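Local coordinates for protein polymeric Immunoglobulin Receptor (Oncorhynchus mykiss, PDB 5F1S) that probably binds polymeric immunoglobulins at mucosal surfaces, its immunoglobulin-like ectodomain corresponding to the secretory component of the receptor, at residues Tyr139-Ser149 against Asp190-Gln201; Arg163-Ile171 against Phe179-Ala187. All blocks are in the same frame, centred on the assembly; numbering follows the deposited sequence.

Interaction 1 of 2, residues Tyr139-Ser149 against Asp190-Gln201; sequences YRQHEKRWCRS and DTGWYWCAAGQQ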
loop_
_atom_site.group_PDB
_atom_site.type_symbol
_atom_site.label_atom_id
_atom_site.label_comp_id
_atom_site.label_asym_id
_atom_site.label_seq_id
_atom_site.Cartn_x
_atom_site.Cartn_y
_atom_site.Cartn_z
ATOM N N TYR A 139 -5.333 12.460 -4.635
ATOM C CA TYR A 139 -4.421 13.547 -4.308
ATOM C C TYR A 139 -3.412 13.838 -5.407
ATOM O O TYR A 139 -2.487 14.635 -5.206
ATOM C CB TYR A 139 -3.714 13.236 -2.974
ATOM C CG TYR A 139 -4.730 13.249 -1.838
ATOM C CD1 TYR A 139 -5.187 14.439 -1.325
ATOM C CD2 TYR A 139 -5.274 12.081 -1.325
ATOM C CE1 TYR A 139 -6.129 14.487 -0.327
ATOM C CE2 TYR A 139 -6.225 12.108 -0.334
ATOM C CZ TYR A 139 -6.642 13.325 0.175
ATOM O OH TYR A 139 -7.592 13.398 1.159
ATOM N N ARG A 140 -3.567 13.223 -6.577
ATOM C CA ARG A 140 -2.561 13.392 -7.623
ATOM C C ARG A 140 -2.343 14.863 -7.982
ATOM O O ARG A 140 -1.201 15.290 -8.210
ATOM C CB ARG A 140 -2.960 12.581 -8.856
ATOM C CG ARG A 140 -2.641 11.105 -8.680
ATOM C CD ARG A 140 -3.275 10.218 -9.706
ATOM N NE ARG A 140 -2.894 8.833 -9.456
ATOM C CZ ARG A 140 -3.582 7.777 -9.864
ATOM N NH1 ARG A 140 -4.720 7.940 -10.550
ATOM N NH2 ARG A 140 -3.138 6.561 -9.560
ATOM N N GLN A 141 -3.411 15.639 -8.056
ATOM C CA GLN A 141 -3.316 17.030 -8.496
ATOM C C GLN A 141 -3.175 18.026 -7.358
ATOM O O GLN A 141 -3.138 19.228 -7.626
ATOM C CB GLN A 141 -4.562 17.417 -9.296
ATOM C CG GLN A 141 -4.949 16.449 -10.393
ATOM C CD GLN A 141 -3.861 16.320 -11.431
ATOM O OE1 GLN A 141 -2.989 17.183 -11.530
ATOM N NE2 GLN A 141 -3.891 15.231 -12.202
ATOM N N HIS A 142 -3.161 17.584 -6.103
ATOM C CA HIS A 142 -2.990 18.489 -4.984
ATOM C C HIS A 142 -1.527 18.910 -4.847
ATOM O O HIS A 142 -0.597 18.143 -5.113
ATOM C CB HIS A 142 -3.412 17.825 -3.670
ATOM C CG HIS A 142 -4.887 17.705 -3.465
ATOM N ND1 HIS A 142 -5.720 17.034 -4.334
ATOM C CD2 HIS A 142 -5.671 18.127 -2.445
ATOM C CE1 HIS A 142 -6.954 17.051 -3.861
ATOM N NE2 HIS A 142 -6.953 17.720 -2.721
ATOM N N GLU A 143 -1.312 20.144 -4.405
ATOM C CA GLU A 143 0.025 20.495 -3.993
ATOM C C GLU A 143 0.370 19.617 -2.790
ATOM O O GLU A 143 -0.496 19.307 -1.966
ATOM C CB GLU A 143 0.128 21.983 -3.637
ATOM C CG GLU A 143 -0.661 22.388 -2.475
ATOM C CD GLU A 143 -0.512 23.868 -2.187
ATOM O OE1 GLU A 143 -0.112 24.634 -3.111
ATOM O OE2 GLU A 143 -0.778 24.244 -1.030
ATOM N N LYS A 144 1.617 19.186 -2.722
ATOM C CA LYS A 144 2.097 18.375 -1.606
ATOM C C LYS A 144 2.905 19.251 -0.657
ATOM O O LYS A 144 3.577 20.189 -1.094
ATOM C CB LYS A 144 2.962 17.245 -2.127
ATOM C CG LYS A 144 2.300 16.420 -3.242
ATOM C CD LYS A 144 0.938 15.952 -2.829
ATOM C CE LYS A 144 0.367 14.955 -3.803
ATOM N NZ LYS A 144 0.239 15.421 -5.237
ATOM N N ARG A 145 2.884 18.923 0.643
ATOM C CA ARG A 145 3.623 19.747 1.590
ATOM C C ARG A 145 4.350 18.918 2.641
ATOM O O ARG A 145 3.992 17.775 2.936
ATOM C CB ARG A 145 2.740 20.775 2.289
ATOM C CG ARG A 145 1.395 20.430 2.600
ATOM C CD ARG A 145 0.575 21.708 2.961
ATOM N NE ARG A 145 -0.264 21.381 4.093
ATOM C CZ ARG A 145 -1.423 20.740 3.994
ATOM N NH1 ARG A 145 -1.886 20.403 2.808
ATOM N NH2 ARG A 145 -2.129 20.450 5.082
ATOM N N TRP A 146 5.436 19.506 3.124
ATOM C CA TRP A 146 6.251 18.986 4.215
ATOM C C TRP A 146 6.296 20.065 5.287
ATOM O O TRP A 146 6.714 21.196 5.004
ATOM C CB TRP A 146 7.633 18.641 3.707
ATOM C CG TRP A 146 8.650 18.271 4.737
ATOM C CD1 TRP A 146 9.694 19.022 5.167
ATOM C CD2 TRP A 146 8.735 17.016 5.442
ATOM N NE1 TRP A 146 10.455 18.299 6.098
ATOM C CE2 TRP A 146 9.858 17.082 6.291
ATOM C CE3 TRP A 146 7.966 15.851 5.427
ATOM C CZ2 TRP A 146 10.256 16.006 7.122
ATOM C CZ3 TRP A 146 8.353 14.781 6.275
ATOM C CH2 TRP A 146 9.480 14.879 7.091
ATOM N N CYS A 147 5.789 19.751 6.484
ATOM C CA CYS A 147 5.598 20.721 7.539
ATOM C C CYS A 147 6.200 20.200 8.836
ATOM O O CYS A 147 6.133 18.997 9.138
ATOM C CB CYS A 147 4.101 21.026 7.778
ATOM S SG CYS A 147 3.157 21.255 6.187
ATOM N N ARG A 148 6.738 21.113 9.632
ATOM C CA ARG A 148 7.165 20.746 10.981
ATOM C C ARG A 148 5.955 20.817 11.907
ATOM O O ARG A 148 5.209 21.793 11.890
ATOM C CB ARG A 148 8.298 21.663 11.478
ATOM C CG ARG A 148 8.865 21.185 12.840
ATOM C CD ARG A 148 10.268 21.679 13.120
ATOM N NE ARG A 148 10.597 21.443 14.528
ATOM C CZ ARG A 148 11.373 20.467 14.965
ATOM N NH1 ARG A 148 11.919 19.621 14.124
ATOM N NH2 ARG A 148 11.605 20.324 16.252
ATOM N N SER A 149 5.752 19.775 12.725
ATOM C CA SER A 149 4.624 19.733 13.626
ATOM C C SER A 149 4.624 20.931 14.581
ATOM O O SER A 149 5.642 21.296 15.168
ATOM C CB SER A 149 4.648 18.411 14.423
ATOM O OG SER A 149 3.532 18.316 15.283
ATOM N N ASP A 190 16.888 19.748 13.708
ATOM C CA ASP A 190 15.817 19.194 12.863
ATOM C C ASP A 190 15.086 18.013 13.514
ATOM O O ASP A 190 14.032 17.585 13.005
ATOM C CB ASP A 190 16.369 18.722 11.529
ATOM C CG ASP A 190 17.043 19.847 10.726
ATOM O OD1 ASP A 190 16.720 21.017 10.973
ATOM O OD2 ASP A 190 17.884 19.542 9.852
ATOM N N THR A 191 15.634 17.434 14.580
ATOM C CA THR A 191 14.961 16.315 15.241
ATOM C C THR A 191 13.532 16.680 15.623
ATOM O O THR A 191 13.266 17.768 16.148
ATOM C CB THR A 191 15.749 15.876 16.485
ATOM O OG1 THR A 191 17.002 15.287 16.063
ATOM C CG2 THR A 191 14.977 14.883 17.243
ATOM N N GLY A 192 12.604 15.766 15.363
ATOM C CA GLY A 192 11.242 15.925 15.824
ATOM C C GLY A 192 10.211 15.418 14.815
ATOM O O GLY A 192 10.517 14.708 13.845
ATOM N N TRP A 193 8.972 15.810 15.083
ATOM C CA TRP A 193 7.825 15.392 14.308
ATOM C C TRP A 193 7.524 16.350 13.162
ATOM O O TRP A 193 7.561 17.583 13.329
ATOM C CB TRP A 193 6.604 15.300 15.207
ATOM C CG TRP A 193 6.590 14.075 16.082
ATOM C CD1 TRP A 193 6.849 14.010 17.433
ATOM C CD2 TRP A 193 6.300 12.741 15.656
ATOM N NE1 TRP A 193 6.737 12.704 17.854
ATOM C CE2 TRP A 193 6.408 11.907 16.793
ATOM C CE3 TRP A 193 5.965 12.162 14.424
ATOM C CZ2 TRP A 193 6.167 10.529 16.729
ATOM C CZ3 TRP A 193 5.743 10.793 14.364
ATOM C CH2 TRP A 193 5.834 9.994 15.524
ATOM N N TYR A 194 7.131 15.751 12.040
ATOM C CA TYR A 194 6.809 16.433 10.789
ATOM C C TYR A 194 5.541 15.830 10.209
ATOM O O TYR A 194 5.084 14.761 10.621
ATOM C CB TYR A 194 7.922 16.270 9.752
ATOM C CG TYR A 194 9.195 16.974 10.143
ATOM C CD1 TYR A 194 9.475 18.252 9.647
ATOM C CD2 TYR A 194 10.103 16.377 11.045
ATOM C CE1 TYR A 194 10.624 18.915 10.015
ATOM C CE2 TYR A 194 11.254 17.032 11.437
ATOM C CZ TYR A 194 11.520 18.308 10.899
ATOM O OH TYR A 194 12.641 19.006 11.242
ATOM N N TRP A 195 5.038 16.475 9.163
ATOM C CA TRP A 195 3.894 15.996 8.417
ATOM C C TRP A 195 4.226 15.941 6.935
ATOM O O TRP A 195 4.791 16.907 6.396
ATOM C CB TRP A 195 2.692 16.917 8.593
ATOM C CG TRP A 195 2.139 17.105 9.927
ATOM C CD1 TRP A 195 2.231 18.231 10.681
ATOM C CD2 TRP A 195 1.389 16.169 10.686
ATOM N NE1 TRP A 195 1.552 18.063 11.870
ATOM C CE2 TRP A 195 0.999 16.818 11.885
ATOM C CE3 TRP A 195 0.965 14.865 10.467
ATOM C CZ2 TRP A 195 0.266 16.183 12.870
ATOM C CZ3 TRP A 195 0.179 14.237 11.466
ATOM C CH2 TRP A 195 -0.159 14.905 12.628
ATOM N N CYS A 196 3.871 14.818 6.290
ATOM C CA CYS A 196 3.592 14.758 4.854
ATOM C C CYS A 196 2.122 15.099 4.707
ATOM O O CYS A 196 1.296 14.507 5.386
ATOM C CB CYS A 196 3.827 13.348 4.261
ATOM S SG CYS A 196 5.447 12.702 4.321
ATOM N N ALA A 197 1.762 16.021 3.805
ATOM C CA ALA A 197 0.357 16.399 3.764
ATOM C C ALA A 197 -0.048 16.775 2.345
ATOM O O ALA A 197 0.783 17.120 1.510
ATOM C CB ALA A 197 -0.017 17.583 4.689
ATOM N N ALA A 198 -1.324 16.580 2.082
ATOM C CA ALA A 198 -1.948 16.980 0.821
ATOM C C ALA A 198 -3.409 17.239 1.131
ATOM O O ALA A 198 -4.042 16.466 1.856
ATOM C CB ALA A 198 -1.769 15.922 -0.267
ATOM N N GLY A 199 -3.947 18.347 0.632
ATOM C CA GLY A 199 -5.300 18.657 1.067
ATOM C C GLY A 199 -5.399 18.708 2.577
ATOM O O GLY A 199 -4.534 19.260 3.261
ATOM N N GLN A 200 -6.464 18.112 3.115
ATOM C CA GLN A 200 -6.689 18.097 4.544
ATOM C C GLN A 200 -6.223 16.791 5.177
ATOM O O GLN A 200 -6.614 16.485 6.302
ATOM C CB GLN A 200 -8.164 18.346 4.853
ATOM C CG GLN A 200 -8.605 19.794 4.631
ATOM C CD GLN A 200 -10.117 19.921 4.553
ATOM O OE1 GLN A 200 -10.833 18.922 4.409
ATOM N NE2 GLN A 200 -10.611 21.151 4.638
ATOM N N GLN A 201 -5.419 16.011 4.471
ATOM C CA GLN A 201 -4.933 14.750 5.019
ATOM C C GLN A 201 -3.450 14.867 5.315
ATOM O O GLN A 201 -2.729 15.603 4.644
ATOM C CB GLN A 201 -5.144 13.583 4.057
ATOM C CG GLN A 201 -6.571 13.235 3.752
ATOM C CD GLN A 201 -7.398 13.202 4.939
ATOM O OE1 GLN A 201 -7.075 12.536 5.934
ATOM N NE2 GLN A 201 -8.490 13.960 4.891
HETATM O O HOH W 1 -8.490 16.378 1.798
HETATM O O HOH W 2 -2.623 20.157 -0.909
#
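Arg145 pairs with Ala197 and Cys147 with Trp195 as antiparallel hydrogen-bonded pairs, joining strands 144-148 and 192-198 edge to edge; the shortest of these backbone bonds runs from Trp195 N to Cys147 O at 2.7 Å. Ser149 N extends the pairing to Trp193 O.

Two arginines add side-chain bonds to backbone carbonyls. Arg145 turns its guanidinium end-on to Gly199 O, which lies in the guanidinium plane, 2.9 Å from NH1 and 3.2 Å from NH2, while Ala197 CB sits over the centre of one face. Arg148, with CG anti to its own N (chi1 -174°) and the chain extended to NE, runs past the Tyr194 ring and holds Thr191 O with NH1 and NH2, each at 3.1 Å. A leucine in place of Arg148 would probably leave Thr191 O without the NH1 and NH2 donors and the segment leading into strand 192-198 less firmly held. Tyr194 OH donates to Asp190 O at 2.7 Å, on a lone pair.

Aromatic packing fills the buried face. The Trp146 and Tyr194 rings lie nearly parallel but slid apart, planes at 6°, and Tyr194 CB covers the face of the six-membered ring in a CH-pi contact. Cys196 SG meets that ring at its edge, 4.1 Å from CZ3. With Cys196 disulfide-bonded to Cys133, this tryptophan-and-disulfide core between two sheets is the hallmark of the immunoglobulin fold, here in a V-set domain.

Interaction 2 of 2, residues Arg163-Ile171 against Phe179-Ala187; sequences RYEDQAVEI and FTVTLKGLA
Antiparallel pairing of neighbouring strands within a beta hairpin makes this contact, in the sheet of the second V-set domain that faces the one holding strands 144-148 and 192-198. Glu170 and Thr182 form the hydrogen-bonded pair at its middle, Thr182 N reaching Glu170 O at 2.7 Å and almost straight (173°). Lys184 N continues the pairing to Ala168 O, where strand 179-183 has ended.

On the inner face, Val169 and Leu183 lie side by side, CG2 of the valine 4.0 Å from CD2 of the leucine, and Val169 CG1 meets Val181 CG1. Ile171, whose CG2 is anti to the backbone N, sets that methyl 3.9 Å from Phe179 CD1. Trp146 covers Ile171 and Leu183 from the facing sheet.

The other face is polar. The Lys184 side chain kinks twice along its length (chi2 141°, chi3 80°), which lays CB, CG and CD beside the Ala168 carbonyl and brings NZ to Asp166 O at 2.9 Å, nearly in line with the C=O, and to Glu165 OE1 at 3.0 Å in a salt bridge. Asp166 OD1 accepts from Ala168 N and Val169 N, an Asx turn that shapes the bend between strands 163-165 and 169-171. A water joins Glu170 O to the hydroxyls of Thr180 and Thr182.

The hairpin is thus two-sided: its apolar residues are committed to the domain core, while one lysine probably offsets the charge of Glu165 and ties down the bend at the partly exposed surface.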
loop_
_atom_site.group_PDB
_atom_site.type_symbol
_atom_site.label_atom_id
_atom_site.label_comp_id
_atom_site.label_asym_id
_atom_site.label_seq_id
_atom_site.Cartn_x
_atom_site.Cartn_y
_atom_site.Cartn_z
ATOM N N ARG A 163 7.466 20.129 -7.646
ATOM C CA ARG A 163 8.842 20.325 -7.210
ATOM C C ARG A 163 8.936 21.433 -6.182
ATOM O O ARG A 163 8.195 22.423 -6.236
ATOM C CB ARG A 163 9.782 20.635 -8.401
ATOM C CG ARG A 163 9.951 19.416 -9.277
ATOM C CD ARG A 163 11.085 19.469 -10.289
ATOM N NE ARG A 163 11.176 18.177 -10.978
ATOM C CZ ARG A 163 11.940 17.931 -12.038
ATOM N NH1 ARG A 163 12.699 18.892 -12.548
ATOM N NH2 ARG A 163 11.943 16.722 -12.591
ATOM N N TYR A 164 9.839 21.239 -5.222
ATOM C CA TYR A 164 10.232 22.270 -4.275
ATOM C C TYR A 164 11.703 22.052 -4.014
ATOM O O TYR A 164 12.152 20.911 -3.861
ATOM C CB TYR A 164 9.464 22.235 -2.945
ATOM C CG TYR A 164 10.041 23.243 -1.966
ATOM C CD1 TYR A 164 9.482 24.517 -1.849
ATOM C CD2 TYR A 164 11.167 22.942 -1.202
ATOM C CE1 TYR A 164 10.017 25.462 -1.000
ATOM C CE2 TYR A 164 11.725 23.885 -0.365
ATOM C CZ TYR A 164 11.148 25.149 -0.267
ATOM O OH TYR A 164 11.681 26.088 0.578
ATOM N N GLU A 165 12.470 23.133 -3.983
ATOM C CA GLU A 165 13.877 22.970 -3.657
ATOM C C GLU A 165 14.404 24.259 -3.050
ATOM O O GLU A 165 14.141 25.344 -3.576
ATOM C CB GLU A 165 14.696 22.571 -4.884
ATOM C CG GLU A 165 16.178 22.400 -4.561
ATOM C CD GLU A 165 16.932 21.448 -5.500
ATOM O OE1 GLU A 165 17.659 20.550 -4.989
ATOM O OE2 GLU A 165 16.828 21.620 -6.738
ATOM N N ASP A 166 15.085 24.129 -1.915
ATOM C CA ASP A 166 15.885 25.210 -1.342
ATOM C C ASP A 166 17.200 24.593 -0.872
ATOM O O ASP A 166 17.580 23.494 -1.282
ATOM C CB ASP A 166 15.114 25.980 -0.255
ATOM C CG ASP A 166 14.845 25.158 0.993
ATOM O OD1 ASP A 166 15.555 24.181 1.200
ATOM O OD2 ASP A 166 13.915 25.512 1.759
ATOM N N GLN A 167 17.955 25.327 -0.051
ATOM C CA GLN A 167 19.288 24.864 0.325
ATOM C C GLN A 167 19.234 23.589 1.153
ATOM O O GLN A 167 20.170 22.785 1.120
ATOM C CB GLN A 167 20.010 25.949 1.124
ATOM C CG GLN A 167 20.544 27.083 0.302
ATOM C CD GLN A 167 21.318 28.031 1.174
ATOM O OE1 GLN A 167 20.744 28.929 1.797
ATOM N NE2 GLN A 167 22.626 27.806 1.273
ATOM N N ALA A 168 18.153 23.398 1.889
ATOM C CA ALA A 168 18.054 22.337 2.886
ATOM C C ALA A 168 17.188 21.155 2.469
ATOM O O ALA A 168 17.409 20.034 2.950
ATOM C CB ALA A 168 17.470 22.907 4.175
ATOM N N VAL A 169 16.200 21.378 1.608
ATOM C CA VAL A 169 15.142 20.399 1.383
ATOM C C VAL A 169 14.790 20.376 -0.094
ATOM O O VAL A 169 14.661 21.433 -0.719
ATOM C CB VAL A 169 13.898 20.739 2.224
ATOM C CG1 VAL A 169 12.742 19.775 1.889
ATOM C CG2 VAL A 169 14.236 20.723 3.730
ATOM N N GLU A 170 14.614 19.174 -0.641
ATOM C CA GLU A 170 14.014 19.000 -1.957
ATOM C C GLU A 170 12.776 18.109 -1.840
ATOM O O GLU A 170 12.783 17.097 -1.126
ATOM C CB GLU A 170 15.000 18.404 -2.944
ATOM C CG GLU A 170 14.380 18.152 -4.352
ATOM C CD GLU A 170 15.289 17.385 -5.290
ATOM O OE1 GLU A 170 16.498 17.287 -4.992
ATOM O OE2 GLU A 170 14.786 16.871 -6.323
ATOM N N ILE A 171 11.701 18.507 -2.514
ATOM C CA ILE A 171 10.529 17.656 -2.650
ATOM C C ILE A 171 10.337 17.353 -4.123
ATOM O O ILE A 171 10.395 18.270 -4.959
ATOM C CB ILE A 171 9.275 18.312 -2.056
ATOM C CG1 ILE A 171 9.523 18.803 -0.630
ATOM C CG2 ILE A 171 8.105 17.320 -2.117
ATOM C CD1 ILE A 171 8.378 19.662 -0.033
ATOM N N PHE A 179 5.439 11.222 -3.161
ATOM C CA PHE A 179 6.404 12.310 -3.242
ATOM C C PHE A 179 7.489 12.068 -2.220
ATOM O O PHE A 179 7.223 11.521 -1.154
ATOM C CB PHE A 179 5.717 13.706 -3.085
ATOM C CG PHE A 179 5.002 13.974 -1.757
ATOM C CD1 PHE A 179 5.621 14.701 -0.748
ATOM C CD2 PHE A 179 3.693 13.612 -1.578
ATOM C CE1 PHE A 179 4.962 15.006 0.421
ATOM C CE2 PHE A 179 3.014 13.919 -0.406
ATOM C CZ PHE A 179 3.648 14.628 0.596
ATOM N N THR A 180 8.724 12.357 -2.596
ATOM C CA THR A 180 9.872 12.152 -1.719
ATOM C C THR A 180 10.332 13.496 -1.192
ATOM O O THR A 180 10.363 14.488 -1.925
ATOM C CB THR A 180 11.028 11.467 -2.448
ATOM O OG1 THR A 180 11.406 12.260 -3.579
ATOM C CG2 THR A 180 10.589 10.104 -2.946
ATOM N N VAL A 181 10.710 13.514 0.077
ATOM C CA VAL A 181 11.222 14.707 0.735
ATOM C C VAL A 181 12.660 14.370 1.092
ATOM O O VAL A 181 12.913 13.428 1.849
ATOM C CB VAL A 181 10.405 15.105 1.980
ATOM C CG1 VAL A 181 10.978 16.370 2.664
ATOM C CG2 VAL A 181 8.939 15.320 1.656
ATOM N N THR A 182 13.613 15.101 0.523
ATOM C CA THR A 182 15.018 14.882 0.835
ATOM C C THR A 182 15.487 16.003 1.747
ATOM O O THR A 182 15.414 17.174 1.373
ATOM C CB THR A 182 15.872 14.818 -0.438
ATOM O OG1 THR A 182 15.446 13.707 -1.213
ATOM C CG2 THR A 182 17.341 14.608 -0.080
ATOM N N LEU A 183 15.909 15.638 2.962
ATOM C CA LEU A 183 16.555 16.546 3.901
ATOM C C LEU A 183 18.050 16.459 3.617
ATOM O O LEU A 183 18.671 15.420 3.851
ATOM C CB LEU A 183 16.232 16.151 5.340
ATOM C CG LEU A 183 14.735 15.898 5.566
ATOM C CD1 LEU A 183 14.433 15.587 7.034
ATOM C CD2 LEU A 183 13.958 17.063 5.196
ATOM N N LYS A 184 18.612 17.535 3.054
ATOM C CA LYS A 184 19.888 17.433 2.362
ATOM C C LYS A 184 21.065 17.412 3.320
ATOM O O LYS A 184 22.081 16.758 3.028
ATOM C CB LYS A 184 20.027 18.594 1.380
ATOM C CG LYS A 184 19.493 18.257 0.007
ATOM C CD LYS A 184 18.757 19.424 -0.642
ATOM C CE LYS A 184 19.665 20.423 -1.250
ATOM N NZ LYS A 184 18.964 21.157 -2.349
ATOM N N GLY A 185 20.958 18.100 4.451
ATOM C CA GLY A 185 22.045 18.093 5.411
ATOM C C GLY A 185 21.555 18.326 6.826
ATOM O O GLY A 185 21.405 19.464 7.280
ATOM N N LEU A 186 21.319 17.231 7.531
ATOM C CA LEU A 186 20.618 17.283 8.810
ATOM C C LEU A 186 21.384 18.101 9.839
ATOM O O LEU A 186 22.598 17.986 9.964
ATOM C CB LEU A 186 20.414 15.859 9.336
ATOM C CG LEU A 186 19.434 14.982 8.527
ATOM C CD1 LEU A 186 19.602 13.545 8.882
ATOM C CD2 LEU A 186 17.960 15.395 8.729
ATOM N N ALA A 187 20.655 18.912 10.587
ATOM C CA ALA A 187 21.169 19.578 11.769
ATOM C C ALA A 187 20.411 19.039 12.972
ATOM O O ALA A 187 19.258 18.616 12.856
ATOM C CB ALA A 187 21.002 21.093 11.661
HETATM O O HOH W 3 18.598 19.403 5.377
HETATM O O HOH W 4 13.254 14.507 -2.948
#

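Overall arrangement
Both contacts belong to the second of the two V-set domains. After the first domain and the opening strands of the second, the chain forms strand 144-148, adds 156-157 beside it, then crosses to the other sheet, where interaction 2 closes the short hairpin between 169-173 and 178-183. Only after that does it return, and strand 192-198 pairs with 144-148 to complete interaction 1; the smaller loop therefore sits wholly within the larger. Each contact ties strands inside one sheet, and the two sheets meet face to face: Trp146 CD2 lies 3.6 Å from Val181 CG1, and Lys144 CG is 3.5 Å from Phe179 CD2. The centres are about 13 Å apart across this beta sandwich.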